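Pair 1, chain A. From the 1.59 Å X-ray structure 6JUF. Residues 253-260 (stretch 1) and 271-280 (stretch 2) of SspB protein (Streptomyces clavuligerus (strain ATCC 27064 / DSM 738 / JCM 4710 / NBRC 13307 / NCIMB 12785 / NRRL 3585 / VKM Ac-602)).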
# COMPACT_ATOMS: atom_id res chain seq x y z
N SER A 253 -30.13 -7.91 16.20
CA SER A 253 -29.62 -9.05 16.92
C SER A 253 -28.20 -9.35 16.50
O SER A 253 -27.81 -9.04 15.35
CB SER A 253 -30.52 -10.26 16.64
OG SER A 253 -30.41 -10.67 15.27
N LEU A 254 -27.41 -9.89 17.42
CA LEU A 254 -26.06 -10.35 17.09
C LEU A 254 -26.09 -11.43 16.00
O LEU A 254 -25.20 -11.48 15.17
CB LEU A 254 -25.28 -10.81 18.31
CG LEU A 254 -24.46 -9.76 19.07
CD1 LEU A 254 -23.15 -9.53 18.29
CD2 LEU A 254 -25.20 -8.45 19.23
N ALA A 255 -27.08 -12.31 16.03
CA ALA A 255 -27.18 -13.36 15.01
C ALA A 255 -27.30 -12.77 13.61
O ALA A 255 -26.64 -13.28 12.67
CB ALA A 255 -28.42 -14.24 15.31
N ARG A 256 -28.12 -11.73 13.44
CA ARG A 256 -28.24 -11.03 12.14
C ARG A 256 -26.94 -10.32 11.78
O ARG A 256 -26.49 -10.38 10.62
CB ARG A 256 -29.37 -10.03 12.15
CG ARG A 256 -30.76 -10.69 12.05
CD ARG A 256 -31.84 -9.63 12.16
NE ARG A 256 -31.72 -8.70 11.03
CZ ARG A 256 -32.23 -7.47 10.99
NH1 ARG A 256 -32.91 -6.96 12.01
NH2 ARG A 256 -32.03 -6.74 9.88
N LEU A 257 -26.33 -9.62 12.75
CA LEU A 257 -25.03 -9.00 12.44
C LEU A 257 -23.97 -9.99 11.96
O LEU A 257 -23.18 -9.67 11.05
CB LEU A 257 -24.50 -8.18 13.62
CG LEU A 257 -25.29 -6.91 13.99
CD1 LEU A 257 -24.78 -6.43 15.35
CD2 LEU A 257 -25.15 -5.81 12.92
N ALA A 258 -23.94 -11.17 12.57
CA ALA A 258 -22.97 -12.20 12.24
C ALA A 258 -23.33 -12.92 10.95
O ALA A 258 -22.40 -13.38 10.29
CB ALA A 258 -22.93 -13.23 13.38
N ASN A 259 -24.63 -13.10 10.64
CA ASN A 259 -25.00 -14.06 9.58
C ASN A 259 -25.77 -13.52 8.36
O ASN A 259 -25.83 -14.21 7.32
CB ASN A 259 -25.81 -15.19 10.20
CG ASN A 259 -25.04 -15.91 11.27
OD1 ASN A 259 -23.94 -16.35 11.05
ND2 ASN A 259 -25.59 -15.99 12.46
N GLU A 260 -26.44 -12.38 8.51
CA GLU A 260 -27.32 -11.88 7.48
C GLU A 260 -26.48 -11.42 6.29
O GLU A 260 -25.49 -10.72 6.48
CB GLU A 260 -28.16 -10.71 7.99
CG GLU A 260 -29.33 -10.30 7.12
CD GLU A 260 -30.33 -9.50 7.92
OE1 GLU A 260 -31.18 -10.12 8.60
OE2 GLU A 260 -30.24 -8.27 7.89
N ARG A 271 -16.51 -13.86 13.32
CA ARG A 271 -17.49 -14.64 14.07
C ARG A 271 -18.39 -13.78 14.95
O ARG A 271 -18.01 -12.68 15.33
CB ARG A 271 -16.75 -15.66 14.93
CG ARG A 271 -16.00 -16.67 14.08
CD ARG A 271 -15.59 -17.90 14.86
NE ARG A 271 -14.36 -18.50 14.31
CZ ARG A 271 -14.23 -19.05 13.10
NH1 ARG A 271 -15.25 -19.11 12.25
NH2 ARG A 271 -13.06 -19.55 12.74
N GLU A 272 -19.57 -14.28 15.28
CA GLU A 272 -20.48 -13.60 16.20
C GLU A 272 -19.78 -13.17 17.48
O GLU A 272 -20.08 -12.08 17.96
CB GLU A 272 -21.69 -14.49 16.54
CG GLU A 272 -22.84 -13.72 17.15
CD GLU A 272 -24.06 -14.60 17.35
OE1 GLU A 272 -24.55 -15.24 16.39
OE2 GLU A 272 -24.52 -14.62 18.48
N ALA A 273 -18.91 -14.02 18.04
CA ALA A 273 -18.21 -13.75 19.31
C ALA A 273 -17.35 -12.52 19.12
O ALA A 273 -17.20 -11.70 20.04
CB ALA A 273 -17.31 -14.93 19.75
N ASP A 274 -16.73 -12.40 17.95
CA ASP A 274 -15.83 -11.29 17.65
C ASP A 274 -16.62 -9.98 17.56
O ASP A 274 -16.15 -8.91 17.99
CB ASP A 274 -15.17 -11.53 16.28
CG ASP A 274 -14.32 -12.78 16.26
OD1 ASP A 274 -13.62 -13.00 17.27
OD2 ASP A 274 -14.37 -13.50 15.23
N ILE A 275 -17.78 -10.04 16.93
CA ILE A 275 -18.64 -8.87 16.84
C ILE A 275 -19.11 -8.49 18.25
O ILE A 275 -19.16 -7.31 18.59
CB ILE A 275 -19.83 -9.16 15.92
CG1 ILE A 275 -19.36 -9.40 14.47
CG2 ILE A 275 -20.84 -8.05 15.94
CD1 ILE A 275 -20.45 -10.04 13.61
N ALA A 276 -19.47 -9.48 19.06
CA ALA A 276 -19.92 -9.17 20.43
C ALA A 276 -18.84 -8.50 21.22
O ALA A 276 -19.09 -7.54 21.96
CB ALA A 276 -20.34 -10.46 21.13
N ALA A 277 -17.62 -9.01 21.09
CA ALA A 277 -16.50 -8.45 21.88
C ALA A 277 -16.20 -7.01 21.48
O ALA A 277 -15.93 -6.15 22.36
CB ALA A 277 -15.26 -9.30 21.78
N ALA A 278 -16.29 -6.70 20.20
CA ALA A 278 -16.08 -5.32 19.73
C ALA A 278 -17.19 -4.41 20.24
O ALA A 278 -16.92 -3.28 20.68
CB ALA A 278 -16.01 -5.27 18.22
N LEU A 279 -18.45 -4.88 20.19
CA LEU A 279 -19.56 -4.03 20.58
C LEU A 279 -19.52 -3.79 22.11
O LEU A 279 -19.93 -2.75 22.59
CB LEU A 279 -20.89 -4.66 20.15
CG LEU A 279 -21.15 -4.75 18.65
CD1 LEU A 279 -22.42 -5.56 18.39
CD2 LEU A 279 -21.18 -3.39 18.00
N GLU A 280 -18.99 -4.76 22.83
CA GLU A 280 -18.92 -4.57 24.30
C GLU A 280 -17.94 -3.47 24.64
O GLU A 280 -18.18 -2.64 25.51
CB GLU A 280 -18.48 -5.87 24.96
CG GLU A 280 -19.63 -6.88 24.89
CD GLU A 280 -19.49 -8.08 25.79
OE1 GLU A 280 -20.54 -8.57 26.20
OE2 GLU A 280 -18.36 -8.52 26.10

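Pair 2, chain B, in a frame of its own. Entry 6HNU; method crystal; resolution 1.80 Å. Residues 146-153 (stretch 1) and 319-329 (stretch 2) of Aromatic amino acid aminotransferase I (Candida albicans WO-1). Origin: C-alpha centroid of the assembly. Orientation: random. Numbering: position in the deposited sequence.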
# COMPACT_ATOMS: atom_id res chain seq x y z
N ASP B 146 -10.18 0.81 1.98
CA ASP B 146 -9.68 1.65 3.10
C ASP B 146 -9.69 3.11 2.63
O ASP B 146 -10.27 3.96 3.36
CB ASP B 146 -8.31 1.19 3.57
CG ASP B 146 -7.83 1.95 4.80
OD1 ASP B 146 -8.49 1.85 5.82
OD2 ASP B 146 -6.79 2.55 4.73
N SER B 147 -9.18 3.35 1.43
CA SER B 147 -9.10 4.71 0.82
C SER B 147 -10.48 5.27 0.52
O SER B 147 -10.64 6.51 0.71
CB SER B 147 -8.23 4.74 -0.42
OG SER B 147 -6.92 4.32 -0.07
N THR B 148 -11.45 4.43 0.11
CA THR B 148 -12.86 4.85 -0.11
C THR B 148 -13.44 5.41 1.19
O THR B 148 -14.06 6.49 1.17
CB THR B 148 -13.70 3.69 -0.67
OG1 THR B 148 -13.07 3.28 -1.90
CG2 THR B 148 -15.15 4.06 -0.83
N LEU B 149 -13.31 4.67 2.28
CA LEU B 149 -13.83 5.11 3.59
C LEU B 149 -13.14 6.42 3.97
O LEU B 149 -13.83 7.35 4.44
CB LEU B 149 -13.54 4.02 4.62
CG LEU B 149 -14.44 2.78 4.56
CD1 LEU B 149 -13.77 1.65 5.30
CD2 LEU B 149 -15.79 3.08 5.16
N ARG B 150 -11.86 6.59 3.65
CA ARG B 150 -11.16 7.84 4.06
C ARG B 150 -11.57 9.04 3.20
O ARG B 150 -11.36 10.18 3.69
CB ARG B 150 -9.64 7.66 4.08
CG ARG B 150 -9.18 6.61 5.07
CD ARG B 150 -7.73 6.19 4.90
NE ARG B 150 -6.87 7.15 5.54
CZ ARG B 150 -5.54 7.08 5.60
NH1 ARG B 150 -4.89 8.00 6.28
NH2 ARG B 150 -4.87 6.11 5.00
N THR B 151 -12.05 8.82 1.98
CA THR B 151 -12.43 9.85 0.99
C THR B 151 -13.87 10.31 1.25
O THR B 151 -14.10 11.52 1.17
CB THR B 151 -12.23 9.29 -0.42
OG1 THR B 151 -10.84 8.96 -0.51
CG2 THR B 151 -12.69 10.23 -1.51
N PHE B 152 -14.80 9.40 1.61
CA PHE B 152 -16.25 9.73 1.66
C PHE B 152 -16.82 9.73 3.08
O PHE B 152 -17.97 10.13 3.22
CB PHE B 152 -17.03 8.78 0.77
CG PHE B 152 -16.65 8.89 -0.68
CD1 PHE B 152 -16.88 10.06 -1.38
CD2 PHE B 152 -16.02 7.85 -1.33
CE1 PHE B 152 -16.55 10.17 -2.73
CE2 PHE B 152 -15.66 7.97 -2.66
CZ PHE B 152 -15.92 9.12 -3.36
N CYS B 153 -16.07 9.35 4.10
CA CYS B 153 -16.60 9.15 5.47
C CYS B 153 -15.76 9.84 6.54
O CYS B 153 -14.53 9.69 6.50
CB CYS B 153 -16.67 7.66 5.78
SG CYS B 153 -17.75 6.76 4.64
N GLU B 319 -9.47 12.29 -8.10
CA GLU B 319 -8.40 13.23 -7.73
C GLU B 319 -8.20 13.24 -6.21
O GLU B 319 -7.04 13.31 -5.80
CB GLU B 319 -8.68 14.62 -8.33
CG GLU B 319 -7.57 15.61 -8.05
CD GLU B 319 -7.72 16.30 -6.71
OE1 GLU B 319 -8.85 16.25 -6.17
OE2 GLU B 319 -6.69 16.82 -6.17
N ARG B 320 -9.26 13.16 -5.40
CA ARG B 320 -9.16 13.08 -3.93
C ARG B 320 -8.52 11.74 -3.49
O ARG B 320 -7.74 11.75 -2.52
CB ARG B 320 -10.52 13.28 -3.27
CG ARG B 320 -11.09 14.67 -3.47
CD ARG B 320 -10.37 15.74 -2.65
NE ARG B 320 -9.26 16.37 -3.36
CZ ARG B 320 -8.42 17.27 -2.83
NH1 ARG B 320 -7.50 17.82 -3.61
NH2 ARG B 320 -8.52 17.64 -1.56
N TYR B 321 -8.84 10.63 -4.14
CA TYR B 321 -8.10 9.38 -3.91
C TYR B 321 -6.60 9.58 -4.19
O TYR B 321 -5.79 9.04 -3.45
CB TYR B 321 -8.60 8.24 -4.78
CG TYR B 321 -9.86 7.55 -4.33
CD1 TYR B 321 -11.11 8.03 -4.70
CD2 TYR B 321 -9.80 6.33 -3.69
CE1 TYR B 321 -12.28 7.34 -4.39
CE2 TYR B 321 -10.96 5.64 -3.34
CZ TYR B 321 -12.20 6.14 -3.70
OH TYR B 321 -13.35 5.44 -3.42
N VAL B 322 -6.22 10.26 -5.28
CA VAL B 322 -4.78 10.45 -5.64
C VAL B 322 -4.08 11.24 -4.52
O VAL B 322 -3.03 10.80 -4.04
CB VAL B 322 -4.64 11.11 -7.02
CG1 VAL B 322 -3.18 11.44 -7.29
CG2 VAL B 322 -5.21 10.21 -8.12
N ARG B 323 -4.69 12.31 -4.02
CA ARG B 323 -4.13 13.09 -2.88
C ARG B 323 -3.89 12.16 -1.69
O ARG B 323 -2.83 12.22 -1.07
CB ARG B 323 -5.09 14.22 -2.51
CG ARG B 323 -5.30 15.21 -3.64
CD ARG B 323 -4.04 16.03 -3.94
NE ARG B 323 -3.10 15.46 -4.91
CZ ARG B 323 -3.19 15.49 -6.23
NH1 ARG B 323 -4.23 16.04 -6.85
NH2 ARG B 323 -2.22 14.96 -6.97
N LEU B 324 -4.85 11.31 -1.37
CA LEU B 324 -4.70 10.38 -0.23
C LEU B 324 -3.58 9.38 -0.55
O LEU B 324 -2.69 9.20 0.32
CB LEU B 324 -6.01 9.66 0.05
CG LEU B 324 -5.94 8.54 1.09
CD1 LEU B 324 -5.43 9.04 2.43
CD2 LEU B 324 -7.33 7.93 1.25
N HIS B 325 -3.59 8.80 -1.75
CA HIS B 325 -2.55 7.82 -2.15
C HIS B 325 -1.13 8.40 -2.00
O HIS B 325 -0.26 7.66 -1.56
CB HIS B 325 -2.80 7.32 -3.56
CG HIS B 325 -3.85 6.27 -3.66
ND1 HIS B 325 -4.30 5.86 -4.88
CD2 HIS B 325 -4.47 5.50 -2.75
CE1 HIS B 325 -5.17 4.88 -4.71
NE2 HIS B 325 -5.31 4.65 -3.44
N GLU B 326 -0.91 9.67 -2.39
CA GLU B 326 0.38 10.38 -2.27
C GLU B 326 0.99 10.25 -0.87
O GLU B 326 2.20 10.09 -0.82
CB GLU B 326 0.25 11.86 -2.64
CG GLU B 326 0.30 11.98 -4.12
CD GLU B 326 -0.18 13.30 -4.69
OE1 GLU B 326 -0.72 14.15 -3.94
OE2 GLU B 326 -0.03 13.46 -5.93
N VAL B 327 0.19 10.30 0.18
CA VAL B 327 0.70 10.27 1.59
C VAL B 327 0.31 8.99 2.33
O VAL B 327 0.52 8.93 3.55
CB VAL B 327 0.20 11.52 2.33
CG1 VAL B 327 0.75 12.77 1.65
CG2 VAL B 327 -1.31 11.57 2.43
N SER B 328 -0.21 7.98 1.64
CA SER B 328 -0.53 6.65 2.23
C SER B 328 0.31 5.60 1.48
O SER B 328 1.53 5.49 1.78
CB SER B 328 -2.03 6.42 2.26
OG SER B 328 -2.60 6.30 0.96
N VAL B 329 -0.17 5.04 0.39
CA VAL B 329 0.55 3.91 -0.26
C VAL B 329 1.56 4.38 -1.30
O VAL B 329 2.44 3.55 -1.63
CB VAL B 329 -0.41 2.85 -0.83
CG1 VAL B 329 -1.14 2.18 0.30
CG2 VAL B 329 -1.37 3.43 -1.85
O HOH W 1 -9.31 11.38 -0.23

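Pair 2 has a hydrogen bond between its two crossing helices, and pair 1 has none. In pair 2 the hydroxyl of Y321(B) donates to T148(B), with OH and OG1 2.7 Å apart; in pair 1 the matching residues are E272(A) and A255(A), and the methyl group of A255(A) offers no polar atom to meet the carboxylate.

The backbones nevertheless agree to 0.7 Å over 14 central residues. In each pair one helix crosses a second, the N-to-C directions differing by 118° in pair 1 and 115° in pair 2, with axes approaching to 9.2 Å and 9.9 Å. The nearest CA atoms belong to equivalent positions, A258(A) with E272(A) at 4.9 Å and T151(B) with Y321(B) at 6.6 Å, so the small alanine coincides with the tighter approach.

The matched E272(A) and Y321(B) illustrate the principle that a position can keep its role while changing its chemistry. Each is a knob that sets off sideways from its helix and then brings its end nearer the other stretch, into a hole of four equivalent residues: L254(A), A255(A), A258(A) and N259(A) in pair 1, S147(B), T148(B), T151(B) and F152(B) in pair 2. E272(A) fills it with both its stem and its carboxylate: CB lies 3.6 Å from CB of A258(A), and OE1 lies 3.5 Å from CA of A255(A). Y321(B) fills it with a ring: OG1 of T151(B) lies over one face, and OG1 of T148(B) meets the edge, where the hydroxyl can reach it. F152(B) adds an apolar contact, its CE2 3.8 Å from CE1 of Y321(B).

The reciprocal side of the interface redistributes bulk. In pair 1, L254(A) is itself a knob among E272(A), I275(A), A276(A) and L279(A), its CD1 packing 3.6 Å from CG2 of I275(A) and 4.0 Å from CD1 of L279(A). Its counterpart S147(B) is much smaller, and L324(B), which matches I275(A), leans in until its CD2 is 3.7 Å from CB of S147(B). About one helical turn further, L257(A) packs CD1 against CD1 of L279(A) at 3.9 Å, whereas R150(B) lays the face of its guanidinium against CD1 of L324(B) and approaches S328(B), the match of L279(A), with NH2 4.0 Å from CB.

Water completes the polar solution of pair 2: a single molecule donates to OG1 of T151(B) at 2.9 Å and to O of R320(B) at 2.8 Å, bridging the two helices.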